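Local coordinates for protein nucleoporin NUP170 (Chaetomium thermophilum, PDB 5HAX) that probably serves as a scaffold nucleoporin of the nuclear pore complex, joining a beta-propeller to a helical region in the framework of the pore, at residues F384-S387 with F391-V394; P471-V476 with V482-R487. One frame throughout, in Å; residues are numbered along the deposited sequence.

Contact 1: residues F384-S387 with F391-V394; sequences FRFS and FFDV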
ATOM      1  N   PHE A 384      10.323   3.595  -8.555  1.00 33.75           N
ATOM      2  CA  PHE A 384       9.748   3.106  -7.308  1.00 35.92           C
ATOM      3  C   PHE A 384       8.580   2.179  -7.608  1.00 39.23           C
ATOM      4  O   PHE A 384       7.814   2.420  -8.547  1.00 38.96           O
ATOM      5  CB  PHE A 384       9.262   4.266  -6.427  1.00 40.64           C
ATOM      6  CG  PHE A 384      10.293   5.335  -6.200  1.00 41.13           C
ATOM      7  CD1 PHE A 384      11.097   5.311  -5.073  1.00 44.70           C
ATOM      8  CD2 PHE A 384      10.455   6.369  -7.110  1.00 42.46           C
ATOM      9  CE1 PHE A 384      12.046   6.295  -4.861  1.00 40.91           C
ATOM     10  CE2 PHE A 384      11.402   7.353  -6.903  1.00 43.43           C
ATOM     11  CZ  PHE A 384      12.197   7.315  -5.777  1.00 43.62           C
ATOM     12  N   ARG A 385       8.441   1.125  -6.803  1.00 38.55           N
ATOM     13  CA  ARG A 385       7.296   0.223  -6.873  1.00 42.27           C
ATOM     14  C   ARG A 385       6.706   0.059  -5.481  1.00 44.17           C
ATOM     15  O   ARG A 385       7.440  -0.160  -4.512  1.00 44.20           O
ATOM     16  CB  ARG A 385       7.676  -1.150  -7.439  1.00 47.62           C
ATOM     17  CG  ARG A 385       6.484  -2.091  -7.620  1.00 46.84           C
ATOM     18  CD  ARG A 385       6.921  -3.526  -7.894  1.00 38.40           C
ATOM     19  NE  ARG A 385       5.784  -4.410  -8.145  1.00 41.45           N
ATOM     20  CZ  ARG A 385       5.062  -5.004  -7.196  1.00 40.92           C
ATOM     21  NH1 ARG A 385       5.342  -4.813  -5.913  1.00 39.89           N
ATOM     22  NH2 ARG A 385       4.046  -5.789  -7.533  1.00 40.80           N
ATOM     23  N   PHE A 386       5.381   0.164  -5.392  1.00 38.85           N
ATOM     24  CA  PHE A 386       4.643  -0.070  -4.159  1.00 41.37           C
ATOM     25  C   PHE A 386       3.570  -1.115  -4.417  1.00 34.64           C
ATOM     26  O   PHE A 386       2.911  -1.093  -5.462  1.00 37.71           O
ATOM     27  CB  PHE A 386       3.996   1.222  -3.638  1.00 40.72           C
ATOM     28  CG  PHE A 386       4.962   2.357  -3.471  1.00 38.67           C
ATOM     29  CD1 PHE A 386       5.741   2.456  -2.334  1.00 39.90           C
ATOM     30  CD2 PHE A 386       5.088   3.328  -4.450  1.00 44.25           C
ATOM     31  CE1 PHE A 386       6.630   3.499  -2.175  1.00 41.84           C
ATOM     32  CE2 PHE A 386       5.975   4.373  -4.296  1.00 39.41           C
ATOM     33  CZ  PHE A 386       6.747   4.458  -3.158  1.00 42.70           C
ATOM     34  N   SER A 387       3.411  -2.042  -3.473  1.00 37.45           N
ATOM     35  CA  SER A 387       2.340  -3.029  -3.552  1.00 40.09           C
ATOM     36  C   SER A 387       1.006  -2.308  -3.722  1.00 37.08           C
ATOM     37  O   SER A 387       0.785  -1.271  -3.095  1.00 36.33           O
ATOM     38  CB  SER A 387       2.309  -3.911  -2.300  1.00 41.29           C
ATOM     39  OG  SER A 387       3.521  -4.626  -2.136  1.00 43.01           O
ATOM     40  N   PHE A 391       3.644   1.886  -9.881  1.00 33.77           N
ATOM     41  CA  PHE A 391       4.975   2.114 -10.438  1.00 32.61           C
ATOM     42  C   PHE A 391       5.140   3.589 -10.782  1.00 33.83           C
ATOM     43  O   PHE A 391       4.336   4.145 -11.536  1.00 36.38           O
ATOM     44  CB  PHE A 391       5.188   1.238 -11.677  1.00 33.63           C
ATOM     45  CG  PHE A 391       6.476   1.505 -12.411  1.00 35.58           C
ATOM     46  CD1 PHE A 391       7.689   1.482 -11.747  1.00 37.01           C
ATOM     47  CD2 PHE A 391       6.470   1.747 -13.775  1.00 40.99           C
ATOM     48  CE1 PHE A 391       8.872   1.718 -12.426  1.00 36.19           C
ATOM     49  CE2 PHE A 391       7.647   1.979 -14.458  1.00 38.01           C
ATOM     50  CZ  PHE A 391       8.849   1.961 -13.782  1.00 36.19           C
ATOM     51  N   PHE A 392       6.182   4.212 -10.233  1.00 31.73           N
ATOM     52  CA  PHE A 392       6.555   5.592 -10.535  1.00 34.20           C
ATOM     53  C   PHE A 392       7.928   5.594 -11.191  1.00 34.45           C
ATOM     54  O   PHE A 392       8.882   5.052 -10.623  1.00 36.85           O
ATOM     55  CB  PHE A 392       6.597   6.453  -9.266  1.00 30.67           C
ATOM     56  CG  PHE A 392       5.248   6.717  -8.654  1.00 35.48           C
ATOM     57  CD1 PHE A 392       4.659   7.963  -8.765  1.00 43.74           C
ATOM     58  CD2 PHE A 392       4.580   5.728  -7.953  1.00 39.08           C
ATOM     59  CE1 PHE A 392       3.424   8.216  -8.196  1.00 42.06           C
ATOM     60  CE2 PHE A 392       3.343   5.976  -7.383  1.00 40.37           C
ATOM     61  CZ  PHE A 392       2.767   7.220  -7.506  1.00 38.60           C
ATOM     62  N   ASP A 393       8.035   6.211 -12.370  1.00 33.07           N
ATOM     63  CA  ASP A 393       9.300   6.301 -13.099  1.00 36.40           C
ATOM     64  C   ASP A 393       9.580   7.752 -13.456  1.00 35.00           C
ATOM     65  O   ASP A 393       8.758   8.406 -14.106  1.00 36.11           O
ATOM     66  CB  ASP A 393       9.276   5.446 -14.368  1.00 35.61           C
ATOM     67  CG  ASP A 393      10.645   5.335 -15.020  1.00 39.08           C
ATOM     68  OD1 ASP A 393      11.639   5.778 -14.409  1.00 41.66           O
ATOM     69  OD2 ASP A 393      10.733   4.796 -16.141  1.00 38.75           O
ATOM     70  N   VAL A 394      10.746   8.244 -13.042  1.00 36.41           N
ATOM     71  CA  VAL A 394      11.186   9.602 -13.344  1.00 41.83           C
ATOM     72  C   VAL A 394      11.982   9.525 -14.643  1.00 39.11           C
ATOM     73  O   VAL A 394      13.124   9.062 -14.657  1.00 38.16           O
ATOM     74  CB  VAL A 394      12.022  10.190 -12.205  1.00 44.96           C
ATOM     75  CG1 VAL A 394      12.433  11.623 -12.526  1.00 53.89           C
ATOM     76  CG2 VAL A 394      11.253  10.128 -10.892  1.00 45.14           C
TER
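Phe384 faces Phe392 as a hydrogen-bonded antiparallel pair, and Arg385 faces Phe391 as a non-hydrogen-bonded one, in a beta hairpin of the propeller. The two strand segments run at 170° to each other with their axes 4.9 Å apart. Two amides close the ring at the first pair: Phe384 N gives its hydrogen to Phe392 O at 2.9 Å, while Phe392 N reaches Phe384 O at 3.0 Å in the straighter bond. Besides this amide, Phe384 O has two carbons of Phe391 close by. The CA-H of Phe391 points at it, and Phe391 CD1 lies 3.3 Å from Phe384 O. That ring atom arrives because Phe391 CG stands anti to its own nitrogen (chi1 174°), beside the carbonyl carbon.

Phe391 and Arg385 occupy the face that meets strand 307-313 of the adjoining blade. Arg385 sends its extended chain away from the hairpin to a salt bridge with Glu303, whose other carboxylate oxygen takes a hydrogen bond from Ser387 OG.

Phe384, Phe386 and Phe392 share the other face, where Ile443 of strand 440-445 touches both Phe384 and Phe392. The Phe384 ring turns its edge to Phe392 O, and its CD2 stands 4.4 Å from Phe392 CB, a loose contact. Phe386 and Phe392 cross at about a right angle, and they meet through single ring carbons: Phe386 CE2 lies 4.1 Å from Phe392 CD2, which sits near the plane of the Phe386 ring, at its edge.

Contact 2: residues P471-V476 with V482-R487; sequences PGEFAV and VHIVRR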
ATOM      1  N   PRO A 471      -7.642   5.505  -0.424  1.00 45.76           N
ATOM      2  CA  PRO A 471      -6.768   5.279  -1.579  1.00 41.90           C
ATOM      3  C   PRO A 471      -5.333   5.670  -1.262  1.00 45.46           C
ATOM      4  O   PRO A 471      -5.080   6.626  -0.525  1.00 46.19           O
ATOM      5  CB  PRO A 471      -7.370   6.178  -2.667  1.00 45.15           C
ATOM      6  CG  PRO A 471      -8.746   6.506  -2.200  1.00 52.80           C
ATOM      7  CD  PRO A 471      -8.694   6.493  -0.709  1.00 43.13           C
ATOM      8  N   GLY A 472      -4.392   4.917  -1.825  1.00 42.55           N
ATOM      9  CA  GLY A 472      -2.990   5.212  -1.591  1.00 42.15           C
ATOM     10  C   GLY A 472      -2.633   6.615  -2.052  1.00 41.34           C
ATOM     11  O   GLY A 472      -3.095   7.084  -3.095  1.00 37.43           O
ATOM     12  N   GLU A 473      -1.812   7.292  -1.252  1.00 38.56           N
ATOM     13  CA  GLU A 473      -1.293   8.609  -1.582  1.00 44.90           C
ATOM     14  C   GLU A 473       0.224   8.581  -1.474  1.00 41.10           C
ATOM     15  O   GLU A 473       0.788   7.891  -0.618  1.00 41.34           O
ATOM     16  CB  GLU A 473      -1.874   9.699  -0.667  1.00 42.72           C
ATOM     17  CG  GLU A 473      -3.372   9.902  -0.841  1.00 48.28           C
ATOM     18  CD  GLU A 473      -3.891  11.143  -0.139  1.00 52.67           C
ATOM     19  OE1 GLU A 473      -3.097  11.842   0.525  1.00 52.02           O
ATOM     20  OE2 GLU A 473      -5.103  11.419  -0.259  1.00 54.23           O
ATOM     21  N   PHE A 474       0.878   9.339  -2.350  1.00 40.69           N
ATOM     22  CA  PHE A 474       2.329   9.302  -2.490  1.00 41.55           C
ATOM     23  C   PHE A 474       2.871  10.721  -2.534  1.00 44.84           C
ATOM     24  O   PHE A 474       2.373  11.557  -3.295  1.00 40.43           O
ATOM     25  CB  PHE A 474       2.729   8.537  -3.753  1.00 38.97           C
ATOM     26  CG  PHE A 474       2.012   7.230  -3.909  1.00 39.66           C
ATOM     27  CD1 PHE A 474       2.570   6.056  -3.431  1.00 43.69           C
ATOM     28  CD2 PHE A 474       0.767   7.181  -4.513  1.00 47.12           C
ATOM     29  CE1 PHE A 474       1.903   4.853  -3.565  1.00 41.00           C
ATOM     30  CE2 PHE A 474       0.097   5.983  -4.647  1.00 45.83           C
ATOM     31  CZ  PHE A 474       0.667   4.818  -4.173  1.00 40.91           C
ATOM     32  N   ALA A 475       3.882  10.985  -1.712  1.00 39.92           N
ATOM     33  CA  ALA A 475       4.532  12.287  -1.664  1.00 42.53           C
ATOM     34  C   ALA A 475       5.717  12.287  -2.621  1.00 39.87           C
ATOM     35  O   ALA A 475       6.653  11.498  -2.452  1.00 39.34           O
ATOM     36  CB  ALA A 475       4.985  12.607  -0.241  1.00 41.25           C
ATOM     37  N   VAL A 476       5.674  13.167  -3.618  1.00 38.10           N
ATOM     38  CA  VAL A 476       6.735  13.304  -4.611  1.00 41.24           C
ATOM     39  C   VAL A 476       7.545  14.534  -4.214  1.00 42.16           C
ATOM     40  O   VAL A 476       7.105  15.671  -4.407  1.00 42.22           O
ATOM     41  CB  VAL A 476       6.173  13.431  -6.031  1.00 39.99           C
ATOM     42  CG1 VAL A 476       7.305  13.582  -7.046  1.00 40.99           C
ATOM     43  CG2 VAL A 476       5.308  12.230  -6.367  1.00 43.60           C
ATOM     44  N   VAL A 482       6.712  19.506  -2.383  1.00 45.98           N
ATOM     45  CA  VAL A 482       6.197  18.146  -2.241  1.00 47.81           C
ATOM     46  C   VAL A 482       4.839  18.098  -2.928  1.00 51.31           C
ATOM     47  O   VAL A 482       3.931  18.857  -2.567  1.00 47.86           O
ATOM     48  CB  VAL A 482       6.072  17.733  -0.765  1.00 51.36           C
ATOM     49  CG1 VAL A 482       5.436  16.347  -0.638  1.00 48.83           C
ATOM     50  CG2 VAL A 482       7.429  17.769  -0.080  1.00 49.52           C
ATOM     51  N   HIS A 483       4.701  17.207  -3.906  1.00 47.00           N
ATOM     52  CA  HIS A 483       3.445  16.994  -4.611  1.00 46.71           C
ATOM     53  C   HIS A 483       2.788  15.713  -4.111  1.00 46.42           C
ATOM     54  O   HIS A 483       3.454  14.685  -3.956  1.00 48.91           O
ATOM     55  CB  HIS A 483       3.674  16.900  -6.121  1.00 50.36           C
ATOM     56  CG  HIS A 483       4.468  18.036  -6.688  1.00 56.76           C
ATOM     57  ND1 HIS A 483       3.881  19.117  -7.311  1.00 57.35           N
ATOM     58  CD2 HIS A 483       5.804  18.259  -6.729  1.00 59.28           C
ATOM     59  CE1 HIS A 483       4.821  19.957  -7.710  1.00 62.63           C
ATOM     60  NE2 HIS A 483       5.997  19.459  -7.370  1.00 66.29           N
ATOM     61  N   ILE A 484       1.482  15.777  -3.860  1.00 45.57           N
ATOM     62  CA  ILE A 484       0.715  14.627  -3.391  1.00 42.84           C
ATOM     63  C   ILE A 484       0.007  14.007  -4.588  1.00 45.44           C
ATOM     64  O   ILE A 484      -0.768  14.677  -5.281  1.00 43.69           O
ATOM     65  CB  ILE A 484      -0.297  15.023  -2.304  1.00 47.02           C
ATOM     66  CG1 ILE A 484       0.393  15.775  -1.160  1.00 44.83           C
ATOM     67  CG2 ILE A 484      -1.003  13.780  -1.775  1.00 45.68           C
ATOM     68  CD1 ILE A 484       1.452  14.969  -0.425  1.00 39.42           C
ATOM     69  N   VAL A 485       0.274  12.727  -4.828  1.00 41.85           N
ATOM     70  CA  VAL A 485      -0.362  11.954  -5.890  1.00 39.29           C
ATOM     71  C   VAL A 485      -1.234  10.899  -5.229  1.00 42.60           C
ATOM     72  O   VAL A 485      -0.790  10.222  -4.295  1.00 40.15           O
ATOM     73  CB  VAL A 485       0.683  11.306  -6.815  1.00 40.51           C
ATOM     74  CG1 VAL A 485      -0.003  10.518  -7.928  1.00 36.00           C
ATOM     75  CG2 VAL A 485       1.612  12.364  -7.394  1.00 45.52           C
ATOM     76  N   ARG A 486      -2.465  10.755  -5.715  1.00 43.28           N
ATOM     77  CA  ARG A 486      -3.451   9.855  -5.124  1.00 42.26           C
ATOM     78  C   ARG A 486      -3.889   8.820  -6.151  1.00 37.40           C
ATOM     79  O   ARG A 486      -4.165   9.161  -7.306  1.00 39.12           O
ATOM     80  CB  ARG A 486      -4.665  10.637  -4.610  1.00 46.49           C
ATOM     81  CG  ARG A 486      -5.778   9.763  -4.037  1.00 53.53           C
ATOM     82  CD  ARG A 486      -6.954  10.607  -3.568  1.00 49.52           C
ATOM     83  NE  ARG A 486      -6.583  11.495  -2.469  1.00 58.97           N
ATOM     84  CZ  ARG A 486      -7.210  12.630  -2.172  1.00 68.09           C
ATOM     85  NH1 ARG A 486      -8.244  13.037  -2.896  1.00 62.89           N
ATOM     86  NH2 ARG A 486      -6.795  13.368  -1.151  1.00 63.99           N
ATOM     87  N   ARG A 487      -3.948   7.564  -5.721  1.00 42.35           N
ATOM     88  CA  ARG A 487      -4.510   6.498  -6.536  1.00 37.61           C
ATOM     89  C   ARG A 487      -6.025   6.645  -6.613  1.00 41.36           C
ATOM     90  O   ARG A 487      -6.690   6.908  -5.607  1.00 40.01           O
ATOM     91  CB  ARG A 487      -4.134   5.140  -5.935  1.00 40.42           C
ATOM     92  CG  ARG A 487      -4.831   3.931  -6.540  1.00 42.95           C
ATOM     93  CD  ARG A 487      -4.484   3.750  -8.002  1.00 40.05           C
ATOM     94  NE  ARG A 487      -4.973   2.471  -8.513  1.00 38.96           N
ATOM     95  CZ  ARG A 487      -5.369   2.259  -9.765  1.00 35.67           C
ATOM     96  NH1 ARG A 487      -5.346   3.241 -10.658  1.00 34.91           N
ATOM     97  NH2 ARG A 487      -5.795   1.057 -10.123  1.00 35.54           N
TER
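Glu473 and Arg486, Phe474 and Val485, Ala475 and Ile484, and Val476 and His483 face one another in register across an antiparallel hairpin of the propeller. Backbone bonds pin it at three places. Phe474 N to Val485 O (2.7 Å) is returned by Val485 N to Phe474 O (2.9 Å), Val476 and His483 exchange a similar pair, and beyond the strand's start Arg487 N still reaches Gly472 O at 2.8 Å.

The charged contact is a side-on grip. Arg486 NE and NH2 both lie 2.7 Å from Glu473 OE2, so one carboxylate oxygen takes two bent bonds from the same face of its plane. Glu473 OE2 stays close to the guanidinium plane, and the two flat groups are 27° apart. The chains run alongside each other until Arg486 bends at chi3 (-64°), which brings the edge of its guanidinium to the oxygen.

Apolar contacts occupy both faces. Val476 CG2 meets Val485 CG2 at 3.8 Å on the face of Phe474, and Ala475 CB touches Val482 CG1 at 3.8 Å.

Arg487 turns its end away, to a salt bridge with Glu462 and a cation-pi contact with Phe50. The hairpin forms the middle of a four-strand blade: strand 440-445 pairs with 473-478, strand 50-57 with 481-487, and helix 490-501 follows just beyond.

In the fold
Near the N terminus, strand 39-41 joins the far edge of contact 1's sheet, beside strand 427-433, and strand 50-57 then waits for its partners until the end of the propeller. Contact 1 closes the short turn at 387-389, contact 2 the tight turn at 479-480; the two hairpins follow in series, neither enclosing nor crossing the other. They belong to successive blades, and strand 50-57 beside contact 2 joins the start of the propeller to its end, as in the usual propeller closure. Phenylalanines bind the two blades: Phe392 CZ lies 3.6 Å from Phe474 CD2, and Phe386 CD2 also 3.6 Å from Phe474 CE1, so Phe474 of contact 2 packs against two rings of contact 1.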